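Long-range contact in ATP phosphoribosyltransferase regulatory subunit (Bacillus halodurans, PDB 3OD1), which is probably required for the first step of histidine biosynthesis, working with HisG, and may let histidine feed back on ATP phosphoribosyltransferase activity: residues E22-M34 with F316-N328. Numbering follows the deposited sequence.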
# COMPACT_ATOMS: atom_id res chain seq x y z
N GLU B 22 -12.95 -4.52 9.14
CA GLU B 22 -13.77 -3.32 9.39
C GLU B 22 -12.91 -2.07 9.47
O GLU B 22 -13.26 -1.03 8.90
CB GLU B 22 -14.58 -3.47 10.68
CG GLU B 22 -15.22 -4.84 10.85
CD GLU B 22 -14.20 -5.97 11.05
OE1 GLU B 22 -14.30 -6.97 10.32
OE2 GLU B 22 -13.32 -5.86 11.93
N TRP B 23 -11.80 -2.15 10.19
CA TRP B 23 -10.89 -1.02 10.26
C TRP B 23 -10.34 -0.70 8.87
O TRP B 23 -10.15 0.47 8.51
CB TRP B 23 -9.73 -1.33 11.22
CG TRP B 23 -9.05 -0.09 11.74
CD1 TRP B 23 -9.33 0.57 12.90
CD2 TRP B 23 -7.97 0.64 11.13
NE1 TRP B 23 -8.50 1.65 13.05
CE2 TRP B 23 -7.65 1.72 11.97
CE3 TRP B 23 -7.24 0.48 9.94
CZ2 TRP B 23 -6.65 2.64 11.68
CZ3 TRP B 23 -6.23 1.39 9.65
CH2 TRP B 23 -5.95 2.46 10.51
N TYR B 24 -10.05 -1.73 8.09
CA TYR B 24 -9.55 -1.51 6.74
C TYR B 24 -10.53 -0.69 5.91
O TYR B 24 -10.12 0.26 5.24
CB TYR B 24 -9.27 -2.84 6.01
CG TYR B 24 -8.68 -2.59 4.64
CD1 TYR B 24 -7.31 -2.61 4.44
CD2 TYR B 24 -9.50 -2.28 3.56
CE1 TYR B 24 -6.77 -2.36 3.20
CE2 TYR B 24 -8.97 -2.04 2.31
CZ TYR B 24 -7.61 -2.08 2.14
OH TYR B 24 -7.06 -1.83 0.90
N LYS B 25 -11.80 -1.08 5.92
CA LYS B 25 -12.81 -0.40 5.10
C LYS B 25 -12.93 1.07 5.50
O LYS B 25 -13.05 1.94 4.64
CB LYS B 25 -14.19 -1.04 5.24
CG LYS B 25 -14.30 -2.48 4.73
CD LYS B 25 -15.77 -2.93 4.64
CE LYS B 25 -15.92 -4.45 4.47
NZ LYS B 25 -15.83 -5.20 5.76
N THR B 26 -12.95 1.32 6.80
CA THR B 26 -13.06 2.69 7.32
C THR B 26 -11.88 3.55 6.88
O THR B 26 -12.07 4.67 6.41
CB THR B 26 -13.13 2.69 8.86
OG1 THR B 26 -14.26 1.92 9.26
CG2 THR B 26 -13.28 4.12 9.40
N LYS B 27 -10.68 3.02 7.04
CA LYS B 27 -9.47 3.74 6.68
C LYS B 27 -9.43 3.97 5.18
O LYS B 27 -9.08 5.06 4.72
CB LYS B 27 -8.24 2.97 7.15
CG LYS B 27 -6.94 3.41 6.53
CD LYS B 27 -6.19 2.22 5.95
CE LYS B 27 -6.03 2.36 4.44
NZ LYS B 27 -5.13 1.31 3.87
N LYS B 28 -9.83 2.96 4.41
CA LYS B 28 -9.83 3.09 2.96
C LYS B 28 -10.76 4.20 2.50
O LYS B 28 -10.35 5.04 1.68
CB LYS B 28 -10.19 1.79 2.27
CG LYS B 28 -10.23 1.91 0.75
CD LYS B 28 -10.64 0.59 0.12
CE LYS B 28 -11.33 0.79 -1.22
NZ LYS B 28 -10.44 1.49 -2.17
N ASN B 29 -11.99 4.22 3.01
CA ASN B 29 -12.92 5.28 2.62
C ASN B 29 -12.32 6.66 2.91
O ASN B 29 -12.37 7.56 2.06
CB ASN B 29 -14.26 5.15 3.34
CG ASN B 29 -15.15 6.38 3.12
OD1 ASN B 29 -15.49 6.71 1.99
ND2 ASN B 29 -15.50 7.06 4.21
N ILE B 30 -11.77 6.82 4.11
CA ILE B 30 -11.14 8.09 4.49
C ILE B 30 -10.02 8.48 3.51
O ILE B 30 -10.02 9.59 2.98
CB ILE B 30 -10.64 8.05 5.96
CG1 ILE B 30 -11.84 8.07 6.90
CG2 ILE B 30 -9.69 9.22 6.26
CD1 ILE B 30 -11.51 7.79 8.35
N CYS B 31 -9.10 7.57 3.23
CA CYS B 31 -7.98 7.87 2.34
C CYS B 31 -8.43 8.17 0.92
O CYS B 31 -7.88 9.07 0.27
CB CYS B 31 -6.97 6.73 2.32
SG CYS B 31 -6.18 6.49 3.90
N ASP B 32 -9.41 7.42 0.43
CA ASP B 32 -9.95 7.63 -0.90
C ASP B 32 -10.58 9.02 -1.05
O ASP B 32 -10.44 9.65 -2.09
CB ASP B 32 -10.97 6.56 -1.27
CG ASP B 32 -10.32 5.20 -1.54
OD1 ASP B 32 -9.07 5.08 -1.49
OD2 ASP B 32 -11.08 4.26 -1.80
N GLN B 33 -11.25 9.49 -0.02
CA GLN B 33 -11.78 10.85 -0.04
C GLN B 33 -10.66 11.88 -0.12
O GLN B 33 -10.73 12.84 -0.90
CB GLN B 33 -12.67 11.10 1.18
CG GLN B 33 -13.96 10.26 1.13
CD GLN B 33 -14.83 10.63 -0.06
OE1 GLN B 33 -14.94 11.81 -0.41
NE2 GLN B 33 -15.43 9.63 -0.70
N MSE B 34 -9.61 11.69 0.67
CA MSE B 34 -8.49 12.63 0.63
C MSE B 34 -7.74 12.60 -0.69
O MSE B 34 -7.39 13.66 -1.22
CB MSE B 34 -7.54 12.42 1.81
CG MSE B 34 -8.21 12.63 3.16
SE MSE B 34 -6.94 12.66 4.62
CE MSE B 34 -5.96 14.28 4.12
N PHE B 316 2.71 18.67 3.06
CA PHE B 316 2.17 18.20 4.33
C PHE B 316 2.08 16.68 4.34
O PHE B 316 2.10 16.02 3.30
CB PHE B 316 0.79 18.82 4.62
CG PHE B 316 -0.33 18.34 3.71
CD1 PHE B 316 -0.97 17.12 3.94
CD2 PHE B 316 -0.76 19.12 2.64
CE1 PHE B 316 -1.99 16.69 3.12
CE2 PHE B 316 -1.79 18.69 1.81
CZ PHE B 316 -2.41 17.49 2.05
N GLY B 317 1.98 16.14 5.55
CA GLY B 317 1.74 14.72 5.75
C GLY B 317 0.62 14.54 6.76
O GLY B 317 0.47 15.34 7.68
N VAL B 318 -0.19 13.50 6.56
CA VAL B 318 -1.28 13.16 7.46
C VAL B 318 -1.08 11.75 8.00
O VAL B 318 -0.86 10.83 7.23
CB VAL B 318 -2.63 13.19 6.71
CG1 VAL B 318 -3.78 12.82 7.67
CG2 VAL B 318 -2.85 14.57 6.08
N ARG B 319 -1.14 11.60 9.33
CA ARG B 319 -1.10 10.29 9.98
C ARG B 319 -2.47 9.64 9.93
O ARG B 319 -3.37 10.07 10.65
CB ARG B 319 -0.68 10.42 11.45
CG ARG B 319 0.82 10.50 11.67
CD ARG B 319 1.45 9.13 11.49
NE ARG B 319 0.85 8.10 12.34
CZ ARG B 319 1.32 7.72 13.52
NH1 ARG B 319 0.71 6.77 14.21
NH2 ARG B 319 2.41 8.29 14.04
N ILE B 320 -2.63 8.63 9.09
CA ILE B 320 -3.93 8.06 8.79
C ILE B 320 -4.57 7.41 10.01
O ILE B 320 -5.76 7.57 10.27
CB ILE B 320 -3.85 7.03 7.64
CG1 ILE B 320 -3.34 7.69 6.36
CG2 ILE B 320 -5.20 6.37 7.40
CD1 ILE B 320 -4.25 8.76 5.85
N ASP B 321 -3.78 6.65 10.76
CA ASP B 321 -4.34 5.97 11.92
C ASP B 321 -4.85 6.96 12.96
O ASP B 321 -5.88 6.74 13.58
CB ASP B 321 -3.36 4.93 12.49
CG ASP B 321 -1.94 5.47 12.68
OD1 ASP B 321 -1.12 4.74 13.28
OD2 ASP B 321 -1.64 6.61 12.24
N LEU B 322 -4.13 8.07 13.14
CA LEU B 322 -4.57 9.10 14.06
C LEU B 322 -5.83 9.77 13.55
O LEU B 322 -6.71 10.14 14.33
CB LEU B 322 -3.46 10.14 14.26
CG LEU B 322 -2.18 9.65 14.97
CD1 LEU B 322 -1.11 10.76 15.08
CD2 LEU B 322 -2.50 9.09 16.35
N LEU B 323 -5.93 9.93 12.24
CA LEU B 323 -7.11 10.56 11.65
C LEU B 323 -8.35 9.66 11.81
O LEU B 323 -9.42 10.13 12.17
CB LEU B 323 -6.87 10.90 10.17
CG LEU B 323 -8.06 11.48 9.41
CD1 LEU B 323 -8.64 12.72 10.12
CD2 LEU B 323 -7.67 11.80 7.95
N VAL B 324 -8.18 8.37 11.56
CA VAL B 324 -9.29 7.42 11.74
C VAL B 324 -9.81 7.46 13.19
O VAL B 324 -11.02 7.55 13.42
CB VAL B 324 -8.91 5.99 11.33
CG1 VAL B 324 -10.07 5.01 11.61
CG2 VAL B 324 -8.52 5.93 9.85
N GLU B 325 -8.90 7.39 14.16
CA GLU B 325 -9.25 7.57 15.57
C GLU B 325 -10.08 8.84 15.80
O GLU B 325 -11.11 8.81 16.46
CB GLU B 325 -7.99 7.72 16.42
CG GLU B 325 -7.27 6.45 16.82
CD GLU B 325 -6.02 6.76 17.65
OE1 GLU B 325 -5.02 6.03 17.53
OE2 GLU B 325 -6.04 7.76 18.41
N ALA B 326 -9.60 9.95 15.26
CA ALA B 326 -10.21 11.26 15.48
C ALA B 326 -11.64 11.37 14.92
O ALA B 326 -12.43 12.19 15.38
CB ALA B 326 -9.33 12.35 14.89
N LEU B 327 -11.95 10.53 13.94
CA LEU B 327 -13.22 10.60 13.22
C LEU B 327 -14.33 9.70 13.79
O LEU B 327 -15.51 9.90 13.46
CB LEU B 327 -12.99 10.26 11.74
CG LEU B 327 -12.46 11.41 10.88
CD1 LEU B 327 -12.05 10.92 9.50
CD2 LEU B 327 -13.52 12.47 10.76
N ASN B 328 -13.99 8.73 14.63
CA ASN B 328 -15.00 7.78 15.11
C ASN B 328 -14.59 7.01 16.37
O ASN B 328 -13.41 6.77 16.61
CB ASN B 328 -15.39 6.80 13.99
CG ASN B 328 -14.18 6.14 13.35
OD1 ASN B 328 -13.52 5.30 13.96
ND2 ASN B 328 -13.88 6.51 12.10
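OD2 of D321, a residue whose CB rests against the six-membered ring of W23, is gripped by three donors: NE of R319 at 2.9 Å, plus weak bonds from R319 NH1 and the backbone N of L322. The guanidinium meets the carboxylate side-on: OD2 lies almost in the guanidinium plane, 7° out of it, and receives NE on its syn lone pair, while NH1 reaches OD1 at 2.9 Å; this double hold fixes the carboxylate's rotation. Its plane stands perpendicular to the W23 ring, whose edge lies 4.1 Å (CZ2) from D321 CA. Losing the carboxylate to an alanine here is likely to strip the R319 guanidinium of its charged mate and leave it freer to turn, with the cation-pi contact to F126 remaining. V324 is a knob in the hole formed by W23, T26, K27 and I30: its CG1 lies 3.7 Å above the indole plane, toward the rim, and its CG2 faces I30 CD1. The axes of segments 22-34 and 320-327 cross at 102°, setting helix 21-40 against helix 320-327, which follows strand 313-319 of the large mixed sheet in the class II aminoacyl-tRNA synthetase-like core. I30 and L327 meet tip to tip, CD1 to CD1 at 3.4 Å, tighter than usual carbon packing. L323 CD2 touches both I30 CG2 and, at 3.5 Å, the selenium of M34; a bend at chi3, 65°, carries the M34 methyl on to V318 CG2. K27 lays CG across I320 CG2, then bends away so that NZ pairs with E127 and with E47 of the second subunit.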